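TfuB1 (Thermobifida fusca, PDB 6JX3) probably recognises the leader peptide of a lasso peptide precursor, through a small PqqD-like domain, during biosynthesis of the mature peptide. Local coordinates at residues F17-R20 against P21-V25; A26-Y30 against G31-L35; A50-V53 against Q54-D58; A63-A66 against Q67-S71. One frame throughout, in Å; residues are numbered along the deposited sequence. Where two conformers were deposited one is given.

How the interactions relate
The four contacts follow one another along the chain without overlapping. Interactions 1 and 2 share strand 23-27, their centres about 14 Å apart: the first is the turn that leads into this strand, the second the hairpin joining it to strand 32-36. Interaction 3 lies on helix 47-57, nearest the centre of the chain, and touches the other three; its V53 and Q54 meet M32, and F17 packs on L56 and L57. Interaction 4, on the next helix 62-72, has its centre about 11 Å from that of interaction 3 but does not touch interactions 1 and 2. A three-stranded sheet and helices thus form one compact domain, whose sheet and helices both reach the bound peptide.

Interaction 1 (F17-R20 against P21-V25); sequences FRLR and PEISV. With ZN (zinc ion), chain C.
The backbone of 20-23 folds into a type I beta turn, closed by I23 N giving a hydrogen bond to R20 O at 3.2 Å, and the turn brings the chain into strand 23-27 at the edge of the sheet. Proline suits the second position of such a turn because its ring already restricts phi to the value needed there. P21 CD also lies over one face of the R20 guanidinium. R20 and E22 form a salt bridge beside the turn: NE of R20 points almost straight, at 175°, to OE2 of E22 on its syn lone pair, 2.8 Å away. The second link, from R20 NH2 to E22 OE1, is weak and strongly bent. The guanidinium and carboxylate planes stand 59° apart. With CG between its own N and carbonyl carbon (chi1 73°) and a further bend at chi2, E22 curls back to the arginine. CD1 of L19 meets CG2 of I23 at 3.9 Å, the two side chains crossing nearly at right angles. A water gives hydrogen bonds to both R20 O and I23 O. E22 OE2, shared with the arginine, also binds a zinc ion at 1.9 Å, where D36 and a second water are further ligands.

Interaction 2 (A26-Y30 against G31-L35); sequences AQTDY and GMVLL
T28 and G31 meet at the end of the hairpin, where G31 O takes two hydrogen bonds from one residue. T28 OG1 donates in the carbonyl plane, on a lone pair, at 2.9 Å, while T28 N reaches the same oxygen from above that plane at 3.0 Å. The hydroxyl can do this because it sits between the backbone N and the carbonyl carbon of T28 (chi1 81°), which also lets it take a weak bond from Y30 N. Threonine suits the place by bringing a hydroxyl so close to its own main chain; its methyl CG2 touches CG2 of V33 in one of the two V33 conformers. Across the turn G31 N returns a bond to T28 O, bent to 137°. Glycine fits here because at its positive phi of 128° the space beside Y30 O admits no beta carbon. Further along, A26 and V33 form an antiparallel hydrogen-bonded pair, N to O in both directions at 2.9 Å. Next to them Q27 and M32 are a non-hydrogen-bonded pair, side chains on the face turned to helix 47-57. The extended M32 side chain runs from the strand to pack on A50 and V53, which suits a long, flexible apolar residue. Beyond V33, L35 touches an aromatic side chain of the bound peptide. The whole is a beta hairpin, whose two strands belong to the three-stranded antiparallel sheet of this PqqD-like fold.

Interaction 3 (A50-V53 against Q54-D58); sequences ALIV and QRLLD. With ZN (zinc ion), chain D.
A50 and Q54 open a series of i to i+4 hydrogen bonds that satisfies the main chain here: A50 O accepts from Q54 N, L51 O from R55 N, I52 O from L56 N at 2.9 Å, and V53 O from L57 N. D58 N continues the series by donating to Q54 O at 3.0 Å. At the C-terminal end the carboxylate of D58 binds a zinc ion through OD2 at 1.8 Å, with a water as further ligand. Among the side chains, CG1 of V53 lies 3.8 Å from CD1 of L57, one helical turn on, the two alongside each other and pointing the same way. I52 and L56 repeat the arrangement through CG2 and CD1. Apolar I52 and V53 suit the buried face, where V53 packs on L91 and I52 on I84 and L87; I52 also touches an apolar side chain of the bound peptide. R55 takes another side of the helix: its aliphatic CG runs past L51 O at 3.5 Å, and its chain, bent at chi3, lies against V65 and F68 of the next helix. The chemistry is therefore divided: main-chain polar groups pair within the helix, A50, I52, V53 and L56 face the core while L57 stays at the surface, and an exposed carboxylate meets the metal.

Interaction 4 (A63-A66 against Q67-S71); sequences ADVA and QFLTS. With ZN (zinc ion), chain E.
V65 O accepts from L69 N at 2.8 Å, the shortest of the i to i+4 bonds that pair the main chain across the two segments; the others run from Q67 N to A63 O, F68 N to D64 O, and T70 N to A66 O. Q67 O then takes S71 N at 3.1 Å and, in one of the two T70 conformers, T70 OG1 as well, both from the same face of its carbonyl plane. S71 OG likewise folds back to donate to F68 O at 2.9 Å, a pairing with the main chain that suits a short hydroxyl side chain on a helix surface. Of the apolar side chains, CG1 of V65 and CG of L69 come within 4.3 Å on the buried side. A66, small enough to lie close to the neighbouring helix 77-93, packs on E81 and I84, while the F68 ring lies against L51 of helix 47-57. D64, near the start of the helix, binds a zinc ion through OD2 at 1.9 Å, together with a water, and the same oxygen has a weak hydrogen bond from H60. T70 O accepts a hydrogen bond from a basic side chain of the bound peptide. This is a regular amphipathic alpha helix, packed between helices 47-57 and 77-93 of the PqqD-like domain.

Interaction 1 (F17-R20 against P21-V25)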
loop_
_atom_site.group_PDB
_atom_site.type_symbol
_atom_site.label_atom_id
_atom_site.label_comp_id
_atom_site.label_asym_id
_atom_site.label_seq_id
_atom_site.Cartn_x
_atom_site.Cartn_y
_atom_site.Cartn_z
ATOM N N PHE A 17 8.505 5.272 6.340
ATOM C CA PHE A 17 7.157 5.343 5.788
ATOM C C PHE A 17 6.161 5.437 6.936
ATOM O O PHE A 17 6.218 4.651 7.886
ATOM C CB PHE A 17 6.889 4.106 4.934
ATOM C CG PHE A 17 5.488 4.024 4.407
ATOM C CD1 PHE A 17 5.140 4.689 3.247
ATOM C CD2 PHE A 17 4.532 3.275 5.063
ATOM C CE1 PHE A 17 3.859 4.612 2.744
ATOM C CE2 PHE A 17 3.249 3.193 4.572
ATOM C CZ PHE A 17 2.913 3.861 3.407
ATOM N N ARG A 18 5.243 6.403 6.857
ATOM C CA ARG A 18 4.260 6.575 7.914
ATOM C C ARG A 18 2.913 6.866 7.280
ATOM O O ARG A 18 2.836 7.604 6.292
ATOM C CB ARG A 18 4.623 7.729 8.860
ATOM C CG ARG A 18 5.832 7.466 9.743
ATOM C CD ARG A 18 6.042 8.604 10.734
ATOM N NE ARG A 18 6.355 9.864 10.063
ATOM C CZ ARG A 18 6.118 11.066 10.580
ATOM N NH1 ARG A 18 5.557 11.177 11.779
ATOM N NH2 ARG A 18 6.437 12.158 9.897
ATOM N N LEU A 19 1.864 6.283 7.849
ATOM C CA LEU A 19 0.517 6.673 7.471
ATOM C C LEU A 19 0.147 7.989 8.141
ATOM O O LEU A 19 0.646 8.324 9.218
ATOM C CB LEU A 19 -0.490 5.594 7.864
ATOM C CG LEU A 19 -0.392 4.262 7.120
ATOM C CD1 LEU A 19 -1.506 3.313 7.584
ATOM C CD2 LEU A 19 -0.427 4.441 5.601
ATOM N N ARG A 20 -0.746 8.735 7.496
ATOM C CA ARG A 20 -1.247 9.949 8.107
ATOM C C ARG A 20 -2.016 9.583 9.378
ATOM O O ARG A 20 -2.510 8.457 9.511
ATOM C CB ARG A 20 -2.127 10.722 7.122
ATOM C CG ARG A 20 -1.348 11.456 5.982
ATOM C CD ARG A 20 -2.189 12.578 5.334
ATOM N NE ARG A 20 -2.886 13.325 6.374
ATOM C CZ ARG A 20 -2.380 14.371 7.020
ATOM N NH1 ARG A 20 -1.180 14.849 6.699
ATOM N NH2 ARG A 20 -3.080 14.944 7.990
ATOM N N PRO A 21 -2.094 10.499 10.346
ATOM C CA PRO A 21 -2.650 10.132 11.660
ATOM C C PRO A 21 -4.100 9.698 11.620
ATOM O O PRO A 21 -4.525 8.917 12.484
ATOM C CB PRO A 21 -2.485 11.416 12.488
ATOM C CG PRO A 21 -1.512 12.248 11.747
ATOM C CD PRO A 21 -1.606 11.884 10.309
ATOM N N GLU A 22 -4.877 10.190 10.659
ATOM C CA GLU A 22 -6.304 9.905 10.590
ATOM C C GLU A 22 -6.627 8.624 9.825
ATOM O O GLU A 22 -7.810 8.316 9.618
ATOM C CB GLU A 22 -7.043 11.093 9.961
ATOM C CG GLU A 22 -6.837 11.255 8.455
ATOM C CD GLU A 22 -5.597 12.066 8.072
ATOM O OE1 GLU A 22 -4.690 12.276 8.907
ATOM O OE2 GLU A 22 -5.517 12.500 6.909
ATOM N N ILE A 23 -5.613 7.857 9.434
ATOM C CA ILE A 23 -5.812 6.660 8.626
ATOM C C ILE A 23 -5.994 5.455 9.536
ATOM O O ILE A 23 -5.192 5.222 10.446
ATOM C CB ILE A 23 -4.626 6.439 7.674
ATOM C CG1 ILE A 23 -4.415 7.655 6.769
ATOM C CG2 ILE A 23 -4.838 5.154 6.881
ATOM C CD1 ILE A 23 -5.668 8.067 5.973
ATOM N N SER A 24 -7.053 4.686 9.298
ATOM C CA SER A 24 -7.278 3.408 9.956
ATOM C C SER A 24 -7.180 2.295 8.924
ATOM O O SER A 24 -7.362 2.518 7.727
ATOM C CB SER A 24 -8.653 3.364 10.643
ATOM O OG SER A 24 -8.723 4.308 11.697
ATOM N N VAL A 25 -6.907 1.083 9.402
ATOM C CA VAL A 25 -6.739 -0.079 8.545
ATOM C C VAL A 25 -7.694 -1.174 8.982
ATOM O O VAL A 25 -7.918 -1.373 10.180
ATOM C CB VAL A 25 -5.294 -0.609 8.610
ATOM C CG1 VAL A 25 -5.082 -1.714 7.578
ATOM C CG2 VAL A 25 -4.284 0.542 8.456
HETATM ZN ZN ZN C . -6.770 12.722 5.444
HETATM O O HOH W 1 -2.226 6.079 11.266
HETATM O O HOH W 2 -5.508 13.105 3.790
#

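Interaction 2 (A26-Y30 against G31-L35)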
loop_
_atom_site.group_PDB
_atom_site.type_symbol
_atom_site.label_atom_id
_atom_site.label_comp_id
_atom_site.label_asym_id
_atom_site.label_seq_id
_atom_site.Cartn_x
_atom_site.Cartn_y
_atom_site.Cartn_z
ATOM N N ALA A 26 -8.222 -1.915 8.019
ATOM C CA ALA A 26 -8.976 -3.121 8.332
ATOM C C ALA A 26 -8.536 -4.237 7.396
ATOM O O ALA A 26 -8.236 -3.994 6.225
ATOM C CB ALA A 26 -10.486 -2.889 8.203
ATOM N N GLN A 27 -8.479 -5.460 7.918
ATOM C CA GLN A 27 -8.340 -6.649 7.085
ATOM C C GLN A 27 -9.726 -7.245 6.864
ATOM O O GLN A 27 -10.414 -7.591 7.829
ATOM C CB GLN A 27 -7.408 -7.672 7.733
ATOM C CG GLN A 27 -6.048 -7.113 8.113
ATOM C CD GLN A 27 -5.199 -6.771 6.903
ATOM O OE1 GLN A 27 -5.431 -7.275 5.804
ATOM N NE2 GLN A 27 -4.204 -5.918 7.103
ATOM N N THR A 28 -10.136 -7.359 5.601
ATOM C CA THR A 28 -11.469 -7.845 5.251
ATOM C C THR A 28 -11.366 -9.006 4.270
ATOM O O THR A 28 -10.275 -9.404 3.847
ATOM C CB THR A 28 -12.332 -6.734 4.644
ATOM O OG1 THR A 28 -11.999 -6.563 3.259
ATOM C CG2 THR A 28 -12.073 -5.451 5.366
ATOM N N ASP A 29 -12.535 -9.543 3.900
ATOM C CA ASP A 29 -12.594 -10.607 2.907
ATOM C C ASP A 29 -12.218 -10.109 1.517
ATOM O O ASP A 29 -11.809 -10.912 0.672
ATOM C CB ASP A 29 -13.994 -11.230 2.881
ATOM C CG ASP A 29 -14.342 -11.955 4.176
ATOM O OD1 ASP A 29 -13.415 -12.293 4.947
ATOM O OD2 ASP A 29 -15.543 -12.188 4.425
ATOM N N TYR A 30 -12.349 -8.804 1.261
ATOM C CA TYR A 30 -11.888 -8.229 0.004
ATOM C C TYR A 30 -10.396 -7.917 0.017
ATOM O O TYR A 30 -9.802 -7.760 -1.056
ATOM C CB TYR A 30 -12.676 -6.955 -0.318
ATOM C CG TYR A 30 -14.169 -7.077 -0.109
ATOM C CD1 TYR A 30 -14.813 -6.344 0.882
ATOM C CD2 TYR A 30 -14.936 -7.920 -0.905
ATOM C CE1 TYR A 30 -16.180 -6.450 1.079
ATOM C CE2 TYR A 30 -16.304 -8.034 -0.717
ATOM C CZ TYR A 30 -16.920 -7.296 0.276
ATOM O OH TYR A 30 -18.280 -7.406 0.466
ATOM N N GLY A 31 -9.779 -7.826 1.203
ATOM C CA GLY A 31 -8.378 -7.515 1.370
ATOM C C GLY A 31 -8.199 -6.371 2.346
ATOM O O GLY A 31 -9.102 -6.052 3.130
ATOM N N MET A 32 -7.018 -5.747 2.289
ATOM C CA MET A 32 -6.677 -4.652 3.190
ATOM C C MET A 32 -7.341 -3.365 2.730
ATOM O O MET A 32 -7.293 -3.016 1.544
ATOM C CB MET A 32 -5.164 -4.456 3.261
ATOM C CG MET A 32 -4.719 -3.256 4.082
ATOM S SD MET A 32 -2.933 -3.298 4.378
ATOM C CE MET A 32 -2.622 -1.689 5.080
ATOM N N VAL A 33 -7.962 -2.662 3.671
ATOM C CA VAL A 33 -8.676 -1.419 3.409
ATOM C C VAL A 33 -8.099 -0.331 4.304
ATOM O O VAL A 33 -7.780 -0.591 5.473
ATOM C CB VAL A 33 -10.188 -1.602 3.654
ATOM C CG1 VAL A 33 -10.934 -0.303 3.440
ATOM C CG2 VAL A 33 -10.735 -2.709 2.756
ATOM N N LEU A 34 -7.959 0.882 3.760
ATOM C CA LEU A 34 -7.479 2.045 4.488
ATOM C C LEU A 34 -8.590 3.077 4.487
ATOM O O LEU A 34 -9.170 3.357 3.437
ATOM C CB LEU A 34 -6.229 2.653 3.843
ATOM C CG LEU A 34 -4.938 1.827 3.845
ATOM C CD1 LEU A 34 -3.800 2.597 3.184
ATOM C CD2 LEU A 34 -4.572 1.502 5.240
ATOM N N LEU A 35 -8.885 3.624 5.655
ATOM C CA LEU A 35 -9.968 4.579 5.820
ATOM C C LEU A 35 -9.390 5.894 6.295
ATOM O O LEU A 35 -8.637 5.923 7.273
ATOM C CB LEU A 35 -10.997 4.065 6.832
ATOM C CG LEU A 35 -11.941 5.127 7.387
ATOM C CD1 LEU A 35 -12.925 5.573 6.293
ATOM C CD2 LEU A 35 -12.668 4.564 8.602
#

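Interaction 3 (A50-V53 against Q54-D58)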
loop_
_atom_site.group_PDB
_atom_site.type_symbol
_atom_site.label_atom_id
_atom_site.label_comp_id
_atom_site.label_asym_id
_atom_site.label_seq_id
_atom_site.Cartn_x
_atom_site.Cartn_y
_atom_site.Cartn_z
ATOM N N ALA A 50 -0.874 -4.460 -0.319
ATOM C CA ALA A 50 -1.000 -4.653 1.123
ATOM C C ALA A 50 0.297 -5.172 1.716
ATOM O O ALA A 50 0.716 -4.735 2.793
ATOM C CB ALA A 50 -2.145 -5.617 1.423
ATOM N N LEU A 51 0.939 -6.112 1.018
ATOM C CA LEU A 51 2.201 -6.679 1.477
ATOM C C LEU A 51 3.276 -5.609 1.565
ATOM O O LEU A 51 4.027 -5.544 2.546
ATOM C CB LEU A 51 2.611 -7.782 0.504
ATOM C CG LEU A 51 3.815 -8.687 0.691
ATOM C CD1 LEU A 51 3.951 -9.154 2.129
ATOM C CD2 LEU A 51 3.625 -9.867 -0.248
ATOM N N ILE A 52 3.342 -4.740 0.557
ATOM C CA ILE A 52 4.328 -3.668 0.562
ATOM C C ILE A 52 4.075 -2.718 1.722
ATOM O O ILE A 52 4.998 -2.362 2.466
ATOM C CB ILE A 52 4.313 -2.918 -0.781
ATOM C CG1 ILE A 52 4.775 -3.842 -1.911
ATOM C CG2 ILE A 52 5.191 -1.668 -0.693
ATOM C CD1 ILE A 52 4.490 -3.294 -3.304
ATOM N N VAL A 53 2.823 -2.275 1.881
ATOM C CA VAL A 53 2.523 -1.319 2.941
ATOM C C VAL A 53 2.816 -1.930 4.307
ATOM O O VAL A 53 3.393 -1.275 5.183
ATOM C CB VAL A 53 1.070 -0.837 2.842
ATOM C CG1 VAL A 53 0.697 -0.034 4.089
ATOM C CG2 VAL A 53 0.894 0.020 1.584
ATOM N N GLN A 54 2.415 -3.188 4.513
ATOM C CA GLN A 54 2.683 -3.835 5.795
ATOM C C GLN A 54 4.178 -3.885 6.092
ATOM O O GLN A 54 4.601 -3.624 7.220
ATOM C CB GLN A 54 2.085 -5.242 5.813
ATOM C CG GLN A 54 0.573 -5.239 5.961
ATOM C CD GLN A 54 -0.073 -6.489 5.390
ATOM O OE1 GLN A 54 0.616 -7.425 4.973
ATOM N NE2 GLN A 54 -1.401 -6.505 5.357
ATOM N N ARG A 55 5.002 -4.190 5.085
ATOM C CA ARG A 55 6.436 -4.272 5.349
ATOM C C ARG A 55 7.041 -2.892 5.554
ATOM O O ARG A 55 7.935 -2.724 6.391
ATOM C CB ARG A 55 7.136 -5.012 4.213
ATOM C CG ARG A 55 6.897 -6.518 4.259
ATOM C CD ARG A 55 7.794 -7.247 3.279
ATOM N NE ARG A 55 9.176 -6.807 3.429
ATOM C CZ ARG A 55 10.154 -7.555 3.928
ATOM N NH1 ARG A 55 9.914 -8.800 4.328
ATOM N NH2 ARG A 55 11.372 -7.050 4.027
ATOM N N LEU A 56 6.552 -1.882 4.826
ATOM C CA LEU A 56 7.028 -0.525 5.082
ATOM C C LEU A 56 6.663 -0.069 6.491
ATOM O O LEU A 56 7.472 0.571 7.172
ATOM C CB LEU A 56 6.469 0.438 4.035
ATOM C CG LEU A 56 7.021 0.239 2.622
ATOM C CD1 LEU A 56 6.338 1.213 1.670
ATOM C CD2 LEU A 56 8.534 0.421 2.564
ATOM N N LEU A 57 5.450 -0.394 6.948
ATOM C CA LEU A 57 5.040 0.010 8.286
ATOM C C LEU A 57 5.839 -0.719 9.354
ATOM O O LEU A 57 6.027 -0.184 10.452
ATOM C CB LEU A 57 3.545 -0.236 8.483
ATOM C CG LEU A 57 2.661 0.723 7.683
ATOM C CD1 LEU A 57 1.195 0.378 7.869
ATOM C CD2 LEU A 57 2.959 2.169 8.085
ATOM N N ASP A 58 6.332 -1.919 9.044
ATOM C CA ASP A 58 7.230 -2.633 9.951
ATOM C C ASP A 58 8.567 -1.932 10.131
ATOM O O ASP A 58 9.347 -2.330 11.005
ATOM C CB ASP A 58 7.502 -4.042 9.438
ATOM C CG ASP A 58 6.337 -4.972 9.618
ATOM O OD1 ASP A 58 5.414 -4.682 10.416
ATOM O OD2 ASP A 58 6.353 -6.007 8.934
HETATM ZN ZN ZN D . 5.123 -7.299 9.205
HETATM O O HOH W 3 4.315 -8.336 7.424
#

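Interaction 4 (A63-A66 against Q67-S71)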
loop_
_atom_site.group_PDB
_atom_site.type_symbol
_atom_site.label_atom_id
_atom_site.label_comp_id
_atom_site.label_asym_id
_atom_site.label_seq_id
_atom_site.Cartn_x
_atom_site.Cartn_y
_atom_site.Cartn_z
ATOM N N ALA A 63 13.967 -0.701 -0.298
ATOM C CA ALA A 63 14.942 -1.627 -0.856
ATOM C C ALA A 63 14.754 -3.029 -0.288
ATOM O O ALA A 63 14.838 -4.019 -1.026
ATOM C CB ALA A 63 16.351 -1.120 -0.567
ATOM N N ASP A 64 14.531 -3.129 1.025
ATOM C CA ASP A 64 14.173 -4.403 1.644
ATOM C C ASP A 64 12.966 -5.023 0.956
ATOM O O ASP A 64 12.921 -6.232 0.710
ATOM C CB ASP A 64 13.796 -4.200 3.103
ATOM C CG ASP A 64 14.960 -3.941 4.004
ATOM O OD1 ASP A 64 16.140 -4.114 3.613
ATOM O OD2 ASP A 64 14.638 -3.546 5.143
ATOM N N VAL A 65 11.931 -4.211 0.736
ATOM C CA VAL A 65 10.695 -4.737 0.176
ATOM C C VAL A 65 10.921 -5.192 -1.253
ATOM O O VAL A 65 10.370 -6.209 -1.684
ATOM C CB VAL A 65 9.570 -3.696 0.276
ATOM C CG1 VAL A 65 8.262 -4.258 -0.324
ATOM C CG2 VAL A 65 9.383 -3.287 1.727
ATOM N N ALA A 66 11.743 -4.460 -2.011
ATOM C CA ALA A 66 12.050 -4.906 -3.366
ATOM C C ALA A 66 12.739 -6.263 -3.342
ATOM O O ALA A 66 12.416 -7.148 -4.143
ATOM C CB ALA A 66 12.921 -3.872 -4.085
ATOM N N GLN A 67 13.678 -6.446 -2.410
ATOM C CA GLN A 67 14.373 -7.726 -2.288
ATOM C C GLN A 67 13.398 -8.836 -1.949
ATOM O O GLN A 67 13.471 -9.938 -2.505
ATOM C CB GLN A 67 15.458 -7.625 -1.216
ATOM C CG GLN A 67 16.371 -8.849 -1.117
ATOM C CD GLN A 67 16.963 -9.256 -2.454
ATOM O OE1 GLN A 67 17.457 -8.418 -3.211
ATOM N NE2 GLN A 67 16.903 -10.550 -2.759
ATOM N N PHE A 68 12.470 -8.558 -1.037
ATOM C CA PHE A 68 11.442 -9.533 -0.704
ATOM C C PHE A 68 10.611 -9.879 -1.930
ATOM O O PHE A 68 10.418 -11.058 -2.251
ATOM C CB PHE A 68 10.556 -8.986 0.413
ATOM C CG PHE A 68 9.249 -9.699 0.540
ATOM C CD1 PHE A 68 9.160 -10.900 1.214
ATOM C CD2 PHE A 68 8.113 -9.168 -0.028
ATOM C CE1 PHE A 68 7.954 -11.554 1.318
ATOM C CE2 PHE A 68 6.918 -9.822 0.060
ATOM C CZ PHE A 68 6.835 -11.014 0.735
ATOM N N LEU A 69 10.127 -8.858 -2.646
ATOM C CA LEU A 69 9.258 -9.133 -3.785
ATOM C C LEU A 69 9.962 -9.998 -4.821
ATOM O O LEU A 69 9.362 -10.932 -5.356
ATOM C CB LEU A 69 8.772 -7.829 -4.420
ATOM C CG LEU A 69 7.770 -7.016 -3.600
ATOM C CD1 LEU A 69 7.424 -5.766 -4.363
ATOM C CD2 LEU A 69 6.503 -7.835 -3.329
ATOM N N THR A 70 11.230 -9.705 -5.122
ATOM C CA THR A 70 11.924 -10.494 -6.136
ATOM C C THR A 70 12.193 -11.909 -5.660
ATOM O O THR A 70 12.240 -12.836 -6.478
ATOM C CB THR A 70 13.234 -9.828 -6.550
ATOM O OG1 THR A 70 14.173 -9.854 -5.462
ATOM C CG2 THR A 70 12.960 -8.420 -6.936
ATOM N N SER A 71 12.353 -12.105 -4.353
ATOM C CA SER A 71 12.617 -13.444 -3.852
ATOM C C SER A 71 11.354 -14.280 -3.753
ATOM O O SER A 71 11.435 -15.514 -3.765
ATOM C CB SER A 71 13.307 -13.362 -2.490
ATOM O OG SER A 71 12.375 -13.041 -1.474
HETATM ZN ZN ZN E . 15.956 -3.404 6.558
HETATM O O HOH W 4 14.748 -3.234 8.358
#